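Local atomic coordinates of 2-dehydro-3-deoxy-d-gluconate/2-dehydro-3-deoxy-phosphogluconate aldolase (Picrophilus torridus, PDB entry 4UXD), a protein that belongs to the dihydrodipicolinate synthetase family of aldolases and has a parallel beta/alpha-barrel fold. Residues A[40-44]-A[45-49]; A[52-56]-A[57-61]; A[161-164]-A[165-169]. One frame throughout, in Å; residues are numbered along the deposited sequence.

The three contacts come in series along one beta/alpha barrel. Contacts 1 and 2 sit near the two ends of helix 44-56, their centres about 17 Å apart. Contact 1 starts this helix after the loop from strand 27-31. Contact 2 ends it and leads into strand 61-63, which lies parallel beside 27-31. Together they bracket the helix of one beta-alpha-beta crossover. Contact 3 starts helix 165-174, after strand 150-155, on the opposite side of the chain's centre. Its centre is about 35 Å from that of contact 1 and about 31 Å from that of contact 2. The contacts thus mark two starts and one end among the helices of the barrel.

Contact 1 of 3, residues A[40-44]-A[45-49]; sequences GNIDY and NATNI
Ile42 reaches Thr47 with its CG2 branch, and the two side chains run at a slant to one another. Ile42 CG2 lies 4.1 Å from Thr47 OG1. The same methyl sits over the centre of one face of the Tyr44 ring, 3.6 Å above its plane, so it is wedged between the ring and the first turn of the helix.

Asp43 is the N-cap residue. Its CG stands anti to the backbone N (chi1 178°), which puts the carboxylate beside its own carbonyl carbon, facing the first N-H groups of the helix. OD1 of Asp43 accepts two weak bonds, from Asn45 N at 3.2 Å and from Ala46 N at 3.3 Å. The bond from Ala46 is nearly straight at the hydrogen (169°), while that from Asn45 is clearly bent. Asp43 OD2 rests against the methyl CB of Ala46 at 3.3 Å. The negative group probably also suits the positive end of the helix dipole.

The carbonyl of Asp43 is gripped twice by one residue. Thr47 N approaches Asp43 O in the carbonyl plane at 3.0 Å. Thr47 OG1 also donates to Asp43 O at 3.0 Å, but from 48° above that plane. The Thr47 hydroxyl is placed for this by lying anti to its own carbonyl carbon, beside its backbone N. The CB of Tyr44 points away from 45-49, and its carbonyl carries the next turn: Asn48 N donates to Tyr44 O at 3.3 Å.

Helix 76-88 packs alongside. Its Phe82 meets both Ile42 and Thr47, and its Phe85 meets Thr47 and the Tyr44 ring. Pro35, in the loop after strand 27-31, lies against Ala46 and Thr47 and pairs with the Asp43 backbone.

Contact 2 of 3, residues A[52-56]-A[57-61]; sequences KYLEG and INVDY
Tyr53 and Ile57 meet one turn apart, at the end of helix 44-56. The Tyr53 ring leans toward the end of the helix, with CG anti to the backbone N (chi1 175°). Ile57 takes the less common first torsion, with CG1 between its backbone N and carbonyl carbon (chi1 64°). This brings both branches to the same side of the ring. CG2 of Ile57 lies over the face in a CH-pi contact, 4.3 Å from the Tyr53 ring centroid and 27° off the normal. CD1 of Ile57, at the end of an extended chain, sits beside Tyr53 CE2 at 3.6 Å. Ile57 CG1 rests against Leu54 O.

The helix closes in a Schellman motif. Asn58 has the left-handed helical backbone that reverses the chain. Its N donates to Glu55 O at 3.0 Å, from well above the carbonyl plane. Val59 N then reaches back to Leu54 O at 3.4 Å, a weak but fairly straight bond. Ile57 N donates to Tyr53 O at 3.2 Å, an ordinary helical bond.

The apolar pair expected of this motif is formed by Leu54 and Val59. Leu54 CD2 lies 3.7 Å from Val59 CG1, with Val59 CG2 only slightly farther. Both Val59 methyls thus face the same leucine methyl. On its other sides Leu54 meets Cys30 of strand 27-31 and Met32, while Val59 packs on Val235 of helix 233-240. Glu55 points away from the loop and its OE2 bonds to Ser90. Beyond Asp60 the chain enters strand 61-63, where Tyr61 pairs with Ile28 and Cys30.

Contact 3 of 3, residues A[161-164]-A[165-169]; sequences NKID and PETVK
The carboxylate of Asp164 is the flat group at this helix start, with the puckered ring of Pro165 next to its residue. Asp164 CG stands anti to its carbonyl carbon (chi1 -65°), which directs the carboxylate away from the helix. Its CB alone adjoins the proline, 3.6 Å from Pro165 CD. At the edge of the carboxylate, Lys162 NZ bonds to Asp164 OD1 at 2.7 Å on the syn lone pair, as part of a salt bridge. The Pro165 ring is turned outward, onto Glu193 and Met194 of helix 188-195. A bound glycerol, probably from the crystallisation liquor, lies beside it and hydrogen-bonds to Ile163 O.

Asp164 holds the N-cap position but makes no side-chain capping bond. Its carbonyl does the backbone work: Val168 N donates to Asp164 O at 3.2 Å, in the carbonyl plane. Val168 CG2 comes within 3.3 Å of the same oxygen.

Ile163 covers the inner side of the turn. Its chain is fully extended, with CG1 anti to the backbone N (chi1 179°), and this carries CD1 to Val168. Ile163 CD1 lies 3.6 Å from Val168 CG2, the two side chains crossing at about a right angle. Ile163 CG1 rests against Thr167 CB at 3.9 Å.

Gln133 of helix 133-144 does much of the polar work from outside. Its OE1 takes both Asp164 N and Thr167 OG1, and its NE2 holds Lys162 O. Pro165 has no N-H to offer at the helix start. Paired to Lys162, the Asp164 carboxylate is probably ionised, and any effect it has on the helix start would be electrostatic.

Contact 1 of 3, residues A[40-44]-A[45-49]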
ATOM      1  N   GLY A  40      14.291  20.581 -23.842  1.00 42.22           N
ATOM      2  CA  GLY A  40      13.142  20.337 -22.986  1.00 39.64           C
ATOM      3  C   GLY A  40      12.115  21.464 -22.914  1.00 35.40           C
ATOM      4  O   GLY A  40      11.410  21.587 -21.913  1.00 37.43           O
ATOM      5  N   ASN A  41      12.046  22.291 -23.956  1.00 32.76           N
ATOM      6  CA  ASN A  41      10.986  23.284 -24.098  1.00 31.40           C
ATOM      7  C   ASN A  41      10.063  22.866 -25.227  1.00 28.07           C
ATOM      8  O   ASN A  41      10.453  22.069 -26.074  1.00 23.26           O
ATOM      9  CB  ASN A  41      11.554  24.674 -24.380  1.00 35.15           C
ATOM     10  CG  ASN A  41      12.626  25.079 -23.395  1.00 39.51           C
ATOM     11  OD1 ASN A  41      13.725  25.469 -23.788  1.00 53.21           O
ATOM     12  ND2 ASN A  41      12.319  24.982 -22.111  1.00 42.00           N
ATOM     13  N   ILE A  42       8.850  23.414 -25.258  1.00 25.08           N
ATOM     14  CA  ILE A  42       7.848  22.934 -26.189  1.00 24.98           C
ATOM     15  C   ILE A  42       8.250  23.228 -27.636  1.00 35.35           C
ATOM     16  O   ILE A  42       8.512  24.374 -28.011  1.00 27.22           O
ATOM     17  CB  ILE A  42       6.472  23.538 -25.901  1.00 26.17           C
ATOM     18  CG1 ILE A  42       6.050  23.185 -24.479  1.00 28.49           C
ATOM     19  CG2 ILE A  42       5.434  23.021 -26.917  1.00 36.64           C
ATOM     20  CD1 ILE A  42       4.658  23.643 -24.092  1.00 26.01           C
ATOM     21  N   ASP A  43       8.294  22.157 -28.424  1.00 32.43           N
ATOM     22  CA  ASP A  43       8.609  22.200 -29.842  1.00 35.27           C
ATOM     23  C   ASP A  43       7.313  22.294 -30.641  1.00 33.46           C
ATOM     24  O   ASP A  43       6.667  21.282 -30.913  1.00 33.02           O
ATOM     25  CB  ASP A  43       9.421  20.957 -30.231  1.00 43.41           C
ATOM     26  CG  ASP A  43       9.748  20.895 -31.717  1.00 40.35           C
ATOM     27  OD1 ASP A  43       9.412  21.837 -32.457  1.00 45.78           O
ATOM     28  OD2 ASP A  43      10.355  19.893 -32.138  1.00 35.67           O
ATOM     29  N   TYR A  44       6.944  23.514 -31.021  1.00 35.24           N
ATOM     30  CA  TYR A  44       5.637  23.764 -31.622  1.00 37.05           C
ATOM     31  C   TYR A  44       5.549  23.260 -33.052  1.00 29.24           C
ATOM     32  O   TYR A  44       4.468  22.989 -33.556  1.00 30.15           O
ATOM     33  CB  TYR A  44       5.306  25.259 -31.549  1.00 40.61           C
ATOM     34  CG  TYR A  44       4.865  25.664 -30.159  1.00 37.68           C
ATOM     35  CD1 TYR A  44       3.593  25.362 -29.709  1.00 32.58           C
ATOM     36  CD2 TYR A  44       5.729  26.308 -29.289  1.00 30.60           C
ATOM     37  CE1 TYR A  44       3.188  25.711 -28.443  1.00 36.24           C
ATOM     38  CE2 TYR A  44       5.335  26.652 -28.021  1.00 28.62           C
ATOM     39  CZ  TYR A  44       4.055  26.353 -27.603  1.00 34.00           C
ATOM     40  OH  TYR A  44       3.628  26.698 -26.340  1.00 38.07           O
ATOM     41  N   ASN A  45       6.689  23.097 -33.698  1.00 33.35           N
ATOM     42  CA  ASN A  45       6.693  22.459 -35.001  1.00 40.73           C
ATOM     43  C   ASN A  45       6.344  20.965 -34.894  1.00 35.53           C
ATOM     44  O   ASN A  45       5.530  20.451 -35.674  1.00 25.93           O
ATOM     45  CB  ASN A  45       8.046  22.641 -35.681  1.00 47.04           C
ATOM     46  CG  ASN A  45       7.988  22.347 -37.162  1.00 44.50           C
ATOM     47  OD1 ASN A  45       7.020  22.700 -37.843  1.00 44.85           O
ATOM     48  ND2 ASN A  45       9.010  21.673 -37.665  1.00 38.91           N
ATOM     49  N   ALA A  46       6.951  20.266 -33.935  1.00 34.79           N
ATOM     50  CA  ALA A  46       6.613  18.852 -33.707  1.00 36.63           C
ATOM     51  C   ALA A  46       5.160  18.692 -33.238  1.00 36.80           C
ATOM     52  O   ALA A  46       4.475  17.753 -33.643  1.00 38.09           O
ATOM     53  CB  ALA A  46       7.557  18.228 -32.705  1.00 37.82           C
ATOM     54  N   THR A  47       4.688  19.620 -32.408  1.00 30.86           N
ATOM     55  CA  THR A  47       3.296  19.615 -31.973  1.00 31.67           C
ATOM     56  C   THR A  47       2.364  19.627 -33.186  1.00 37.36           C
ATOM     57  O   THR A  47       1.277  19.058 -33.152  1.00 38.49           O
ATOM     58  CB  THR A  47       2.985  20.826 -31.068  1.00 31.86           C
ATOM     59  OG1 THR A  47       3.863  20.815 -29.945  1.00 27.68           O
ATOM     60  CG2 THR A  47       1.546  20.807 -30.572  1.00 36.06           C
ATOM     61  N   ASN A  48       2.794  20.286 -34.256  1.00 44.79           N
ATOM     62  CA  ASN A  48       2.017  20.331 -35.490  1.00 40.21           C
ATOM     63  C   ASN A  48       2.096  18.985 -36.211  1.00 33.54           C
ATOM     64  O   ASN A  48       1.102  18.466 -36.712  1.00 31.18           O
ATOM     65  CB  ASN A  48       2.512  21.459 -36.397  1.00 30.13           C
ATOM     66  CG  ASN A  48       1.469  21.887 -37.409  1.00 43.95           C
ATOM     67  OD1 ASN A  48       1.436  21.384 -38.533  1.00 42.94           O
ATOM     68  ND2 ASN A  48       0.607  22.819 -37.016  1.00 47.67           N
ATOM     69  N   ILE A  49       3.291  18.418 -36.249  1.00 30.08           N
ATOM     70  CA  ILE A  49       3.489  17.116 -36.855  1.00 35.98           C
ATOM     71  C   ILE A  49       2.555  16.118 -36.206  1.00 36.65           C
ATOM     72  O   ILE A  49       1.987  15.268 -36.880  1.00 38.47           O
ATOM     73  CB  ILE A  49       4.951  16.671 -36.720  1.00 38.81           C
ATOM     74  CG1 ILE A  49       5.795  17.467 -37.724  1.00 38.75           C
ATOM     75  CG2 ILE A  49       5.100  15.174 -36.963  1.00 31.46           C
ATOM     76  CD1 ILE A  49       7.282  17.515 -37.419  1.00 45.17           C
TER

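Contact 2 of 3, residues A[52-56]-A[57-61]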
ATOM      1  N   LYS A  52      -1.220  16.692 -36.986  1.00 45.09           N
ATOM      2  CA  LYS A  52      -1.545  16.257 -38.339  1.00 44.07           C
ATOM      3  C   LYS A  52      -1.574  14.732 -38.423  1.00 41.62           C
ATOM      4  O   LYS A  52      -2.307  14.165 -39.242  1.00 35.91           O
ATOM      5  CB  LYS A  52      -0.553  16.841 -39.351  1.00 46.79           C
ATOM      6  CG  LYS A  52      -0.654  18.363 -39.530  1.00 43.42           C
ATOM      7  CD  LYS A  52      -2.064  18.825 -39.884  1.00 41.42           C
ATOM      8  CE  LYS A  52      -2.059  20.187 -40.588  1.00 59.50           C
ATOM      9  NZ  LYS A  52      -1.572  21.320 -39.746  1.00 65.21           N
ATOM     10  N   TYR A  53      -0.788  14.069 -37.574  1.00 39.71           N
ATOM     11  CA  TYR A  53      -0.902  12.617 -37.416  1.00 40.26           C
ATOM     12  C   TYR A  53      -2.222  12.202 -36.767  1.00 40.89           C
ATOM     13  O   TYR A  53      -2.825  11.198 -37.145  1.00 45.75           O
ATOM     14  CB  TYR A  53       0.236  12.067 -36.576  1.00 38.44           C
ATOM     15  CG  TYR A  53       0.076  10.591 -36.304  1.00 46.68           C
ATOM     16  CD1 TYR A  53       0.431   9.653 -37.267  1.00 35.28           C
ATOM     17  CD2 TYR A  53      -0.441  10.130 -35.090  1.00 39.09           C
ATOM     18  CE1 TYR A  53       0.292   8.306 -37.040  1.00 37.58           C
ATOM     19  CE2 TYR A  53      -0.583   8.771 -34.848  1.00 43.60           C
ATOM     20  CZ  TYR A  53      -0.218   7.858 -35.831  1.00 45.59           C
ATOM     21  OH  TYR A  53      -0.361   6.497 -35.611  1.00 33.29           O
ATOM     22  N   LEU A  54      -2.663  12.969 -35.779  1.00 32.93           N
ATOM     23  CA  LEU A  54      -3.879  12.639 -35.063  1.00 34.52           C
ATOM     24  C   LEU A  54      -5.074  12.783 -35.975  1.00 33.06           C
ATOM     25  O   LEU A  54      -5.986  11.949 -35.952  1.00 28.09           O
ATOM     26  CB  LEU A  54      -4.032  13.522 -33.819  1.00 31.37           C
ATOM     27  CG  LEU A  54      -3.129  13.081 -32.671  1.00 33.29           C
ATOM     28  CD1 LEU A  54      -2.988  14.149 -31.604  1.00 34.57           C
ATOM     29  CD2 LEU A  54      -3.673  11.790 -32.062  1.00 37.16           C
ATOM     30  N   GLU A  55      -5.067  13.846 -36.779  1.00 33.96           N
ATOM     31  CA  GLU A  55      -6.150  14.084 -37.720  1.00 30.26           C
ATOM     32  C   GLU A  55      -6.205  12.949 -38.751  1.00 40.81           C
ATOM     33  O   GLU A  55      -7.289  12.458 -39.098  1.00 27.38           O
ATOM     34  CB  GLU A  55      -5.975  15.440 -38.380  1.00 25.83           C
ATOM     35  CG  GLU A  55      -6.274  16.591 -37.424  1.00 41.70           C
ATOM     36  CD  GLU A  55      -5.946  17.974 -37.976  1.00 45.44           C
ATOM     37  OE1 GLU A  55      -5.380  18.085 -39.089  1.00 41.78           O
ATOM     38  OE2 GLU A  55      -6.265  18.959 -37.276  1.00 42.80           O
ATOM     39  N   GLY A  56      -5.025  12.511 -39.194  1.00 38.71           N
ATOM     40  CA  GLY A  56      -4.898  11.442 -40.172  1.00 35.59           C
ATOM     41  C   GLY A  56      -5.550  10.122 -39.779  1.00 42.63           C
ATOM     42  O   GLY A  56      -6.255   9.516 -40.592  1.00 41.68           O
ATOM     43  N   ILE A  57      -5.315   9.671 -38.547  1.00 34.62           N
ATOM     44  CA  ILE A  57      -5.929   8.439 -38.033  1.00 28.55           C
ATOM     45  C   ILE A  57      -7.309   8.673 -37.429  1.00 30.43           C
ATOM     46  O   ILE A  57      -7.880   7.771 -36.838  1.00 40.82           O
ATOM     47  CB  ILE A  57      -5.048   7.764 -36.958  1.00 38.67           C
ATOM     48  CG1 ILE A  57      -4.914   8.667 -35.724  1.00 43.32           C
ATOM     49  CG2 ILE A  57      -3.673   7.401 -37.548  1.00 42.79           C
ATOM     50  CD1 ILE A  57      -4.079   8.083 -34.603  1.00 39.83           C
ATOM     51  N   ASN A  58      -7.836   9.883 -37.575  1.00 31.97           N
ATOM     52  CA  ASN A  58      -9.211  10.207 -37.183  1.00 31.98           C
ATOM     53  C   ASN A  58      -9.573   9.932 -35.700  1.00 37.05           C
ATOM     54  O   ASN A  58     -10.625   9.341 -35.392  1.00 39.77           O
ATOM     55  CB  ASN A  58     -10.180   9.456 -38.097  1.00 29.51           C
ATOM     56  CG  ASN A  58     -11.600   9.982 -38.001  1.00 35.15           C
ATOM     57  OD1 ASN A  58     -11.819  11.185 -37.837  1.00 34.81           O
ATOM     58  ND2 ASN A  58     -12.574   9.074 -38.064  1.00 37.10           N
ATOM     59  N   VAL A  59      -8.724  10.373 -34.776  1.00 25.31           N
ATOM     60  CA  VAL A  59      -9.150  10.440 -33.389  1.00 27.45           C
ATOM     61  C   VAL A  59     -10.250  11.498 -33.373  1.00 31.25           C
ATOM     62  O   VAL A  59     -10.314  12.331 -34.280  1.00 29.68           O
ATOM     63  CB  VAL A  59      -7.993  10.797 -32.400  1.00 37.26           C
ATOM     64  CG1 VAL A  59      -6.799   9.856 -32.582  1.00 29.77           C
ATOM     65  CG2 VAL A  59      -7.551  12.255 -32.540  1.00 39.11           C
ATOM     66  N   ASP A  60     -11.108  11.475 -32.359  1.00 30.80           N
ATOM     67  CA  ASP A  60     -12.236  12.400 -32.283  1.00 24.73           C
ATOM     68  C   ASP A  60     -11.954  13.627 -31.422  1.00 28.01           C
ATOM     69  O   ASP A  60     -12.512  14.687 -31.655  1.00 28.67           O
ATOM     70  CB  ASP A  60     -13.463  11.671 -31.733  1.00 31.77           C
ATOM     71  CG  ASP A  60     -13.734  10.381 -32.457  1.00 35.25           C
ATOM     72  OD1 ASP A  60     -14.381  10.430 -33.520  1.00 48.12           O
ATOM     73  OD2 ASP A  60     -13.288   9.321 -31.975  1.00 26.93           O
ATOM     74  N   TYR A  61     -11.115  13.468 -30.403  1.00 34.97           N
ATOM     75  CA  TYR A  61     -10.798  14.569 -29.507  1.00 29.02           C
ATOM     76  C   TYR A  61      -9.301  14.674 -29.275  1.00 28.52           C
ATOM     77  O   TYR A  61      -8.594  13.666 -29.203  1.00 21.82           O
ATOM     78  CB  TYR A  61     -11.509  14.412 -28.165  1.00 27.97           C
ATOM     79  CG  TYR A  61     -13.002  14.313 -28.277  1.00 28.80           C
ATOM     80  CD1 TYR A  61     -13.618  13.089 -28.467  1.00 35.07           C
ATOM     81  CD2 TYR A  61     -13.803  15.437 -28.180  1.00 34.14           C
ATOM     82  CE1 TYR A  61     -14.989  12.991 -28.564  1.00 39.17           C
ATOM     83  CE2 TYR A  61     -15.178  15.345 -28.274  1.00 24.21           C
ATOM     84  CZ  TYR A  61     -15.761  14.120 -28.471  1.00 33.78           C
ATOM     85  OH  TYR A  61     -17.129  14.010 -28.576  1.00 45.70           O
TER

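Contact 3 of 3, residues A[161-164]-A[165-169]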
ATOM      1  N   ASN A 161      -5.147  12.160  -5.599  1.00 19.69           N
ATOM      2  CA  ASN A 161      -6.223  11.676  -4.745  1.00 17.96           C
ATOM      3  C   ASN A 161      -7.350  11.108  -5.582  1.00 18.44           C
ATOM      4  O   ASN A 161      -7.753  11.718  -6.576  1.00 17.55           O
ATOM      5  CB  ASN A 161      -6.774  12.792  -3.869  1.00 16.30           C
ATOM      6  CG  ASN A 161      -5.741  13.371  -2.947  1.00 17.08           C
ATOM      7  OD1 ASN A 161      -5.321  12.723  -2.001  1.00 18.67           O
ATOM      8  ND2 ASN A 161      -5.333  14.610  -3.209  1.00 17.90           N
ATOM      9  N   LYS A 162      -7.849   9.942  -5.180  1.00 15.31           N
ATOM     10  CA  LYS A 162      -8.970   9.306  -5.863  1.00 21.07           C
ATOM     11  C   LYS A 162     -10.232  10.116  -5.641  1.00 19.14           C
ATOM     12  O   LYS A 162     -10.374  10.766  -4.609  1.00 12.02           O
ATOM     13  CB  LYS A 162      -9.188   7.879  -5.360  1.00 24.09           C
ATOM     14  CG  LYS A 162      -9.704   7.774  -3.928  1.00 23.69           C
ATOM     15  CD  LYS A 162      -9.733   6.322  -3.468  1.00 40.20           C
ATOM     16  CE  LYS A 162     -10.135   6.163  -2.002  1.00 40.53           C
ATOM     17  NZ  LYS A 162     -11.553   6.515  -1.712  1.00 38.86           N
ATOM     18  N   ILE A 163     -11.135  10.095  -6.614  1.00 16.48           N
ATOM     19  CA  ILE A 163     -12.471  10.656  -6.407  1.00 26.16           C
ATOM     20  C   ILE A 163     -13.462   9.486  -6.464  1.00 14.55           C
ATOM     21  O   ILE A 163     -13.496   8.731  -7.435  1.00 17.14           O
ATOM     22  CB  ILE A 163     -12.807  11.785  -7.452  1.00 18.07           C
ATOM     23  CG1 ILE A 163     -14.218  12.337  -7.215  1.00 17.72           C
ATOM     24  CG2 ILE A 163     -12.590  11.294  -8.891  1.00 12.21           C
ATOM     25  CD1 ILE A 163     -14.647  13.409  -8.206  1.00 16.21           C
ATOM     26  N   ASP A 164     -14.228   9.301  -5.397  1.00 12.78           N
ATOM     27  CA  ASP A 164     -15.144   8.158  -5.323  1.00 18.39           C
ATOM     28  C   ASP A 164     -16.284   8.334  -6.314  1.00 20.26           C
ATOM     29  O   ASP A 164     -16.667   9.461  -6.624  1.00 20.64           O
ATOM     30  CB  ASP A 164     -15.725   7.988  -3.919  1.00 21.97           C
ATOM     31  CG  ASP A 164     -14.688   7.629  -2.892  1.00 27.19           C
ATOM     32  OD1 ASP A 164     -13.589   7.175  -3.287  1.00 26.79           O
ATOM     33  OD2 ASP A 164     -14.972   7.802  -1.686  1.00 21.16           O
ATOM     34  N   PRO A 165     -16.832   7.222  -6.812  1.00 19.87           N
ATOM     35  CA  PRO A 165     -18.034   7.277  -7.650  1.00 24.00           C
ATOM     36  C   PRO A 165     -19.189   8.084  -7.050  1.00 24.73           C
ATOM     37  O   PRO A 165     -19.888   8.792  -7.768  1.00 25.70           O
ATOM     38  CB  PRO A 165     -18.426   5.813  -7.775  1.00 11.38           C
ATOM     39  CG  PRO A 165     -17.150   5.086  -7.644  1.00 22.94           C
ATOM     40  CD  PRO A 165     -16.305   5.851  -6.703  1.00 19.34           C
ATOM     41  N   GLU A 166     -19.398   7.951  -5.751  1.00 26.21           N
ATOM     42  CA  GLU A 166     -20.439   8.695  -5.063  1.00 24.21           C
ATOM     43  C   GLU A 166     -20.227  10.183  -5.235  1.00 27.49           C
ATOM     44  O   GLU A 166     -21.167  10.923  -5.511  1.00 33.24           O
ATOM     45  CB  GLU A 166     -20.452   8.338  -3.575  1.00 33.54           C
ATOM     46  CG  GLU A 166     -21.477   9.093  -2.740  1.00 41.36           C
ATOM     47  CD  GLU A 166     -22.915   8.702  -3.058  1.00 55.54           C
ATOM     48  OE1 GLU A 166     -23.143   7.581  -3.573  1.00 55.78           O
ATOM     49  OE2 GLU A 166     -23.820   9.521  -2.782  1.00 58.79           O
ATOM     50  N   THR A 167     -18.984  10.616  -5.063  1.00 24.17           N
ATOM     51  CA  THR A 167     -18.647  12.025  -5.161  1.00 25.51           C
ATOM     52  C   THR A 167     -18.887  12.543  -6.581  1.00 25.33           C
ATOM     53  O   THR A 167     -19.216  13.719  -6.777  1.00 27.60           O
ATOM     54  CB  THR A 167     -17.170  12.265  -4.742  1.00 25.15           C
ATOM     55  OG1 THR A 167     -16.935  11.657  -3.465  1.00 24.88           O
ATOM     56  CG2 THR A 167     -16.842  13.755  -4.664  1.00 16.58           C
ATOM     57  N   VAL A 168     -18.733  11.670  -7.573  1.00 16.07           N
ATOM     58  CA  VAL A 168     -18.917  12.086  -8.948  1.00 25.17           C
ATOM     59  C   VAL A 168     -20.416  12.215  -9.221  1.00 30.98           C
ATOM     60  O   VAL A 168     -20.861  13.171  -9.863  1.00 22.33           O
ATOM     61  CB  VAL A 168     -18.282  11.108  -9.935  1.00 27.64           C
ATOM     62  CG1 VAL A 168     -18.398  11.644 -11.346  1.00 31.22           C
ATOM     63  CG2 VAL A 168     -16.832  10.891  -9.595  1.00 30.49           C
ATOM     64  N   LYS A 169     -21.180  11.246  -8.718  1.00 32.52           N
ATOM     65  CA  LYS A 169     -22.636  11.277  -8.769  1.00 32.09           C
ATOM     66  C   LYS A 169     -23.171  12.575  -8.181  1.00 33.30           C
ATOM     67  O   LYS A 169     -23.954  13.277  -8.820  1.00 36.98           O
ATOM     68  CB  LYS A 169     -23.219  10.088  -8.016  1.00 31.15           C
ATOM     69  CG  LYS A 169     -24.723  10.051  -7.973  1.00 27.82           C
ATOM     70  CD  LYS A 169     -25.225   8.703  -7.465  1.00 48.61           C
ATOM     71  CE  LYS A 169     -24.679   8.349  -6.079  1.00 59.85           C
ATOM     72  NZ  LYS A 169     -25.225   7.047  -5.560  1.00 66.01           N
TER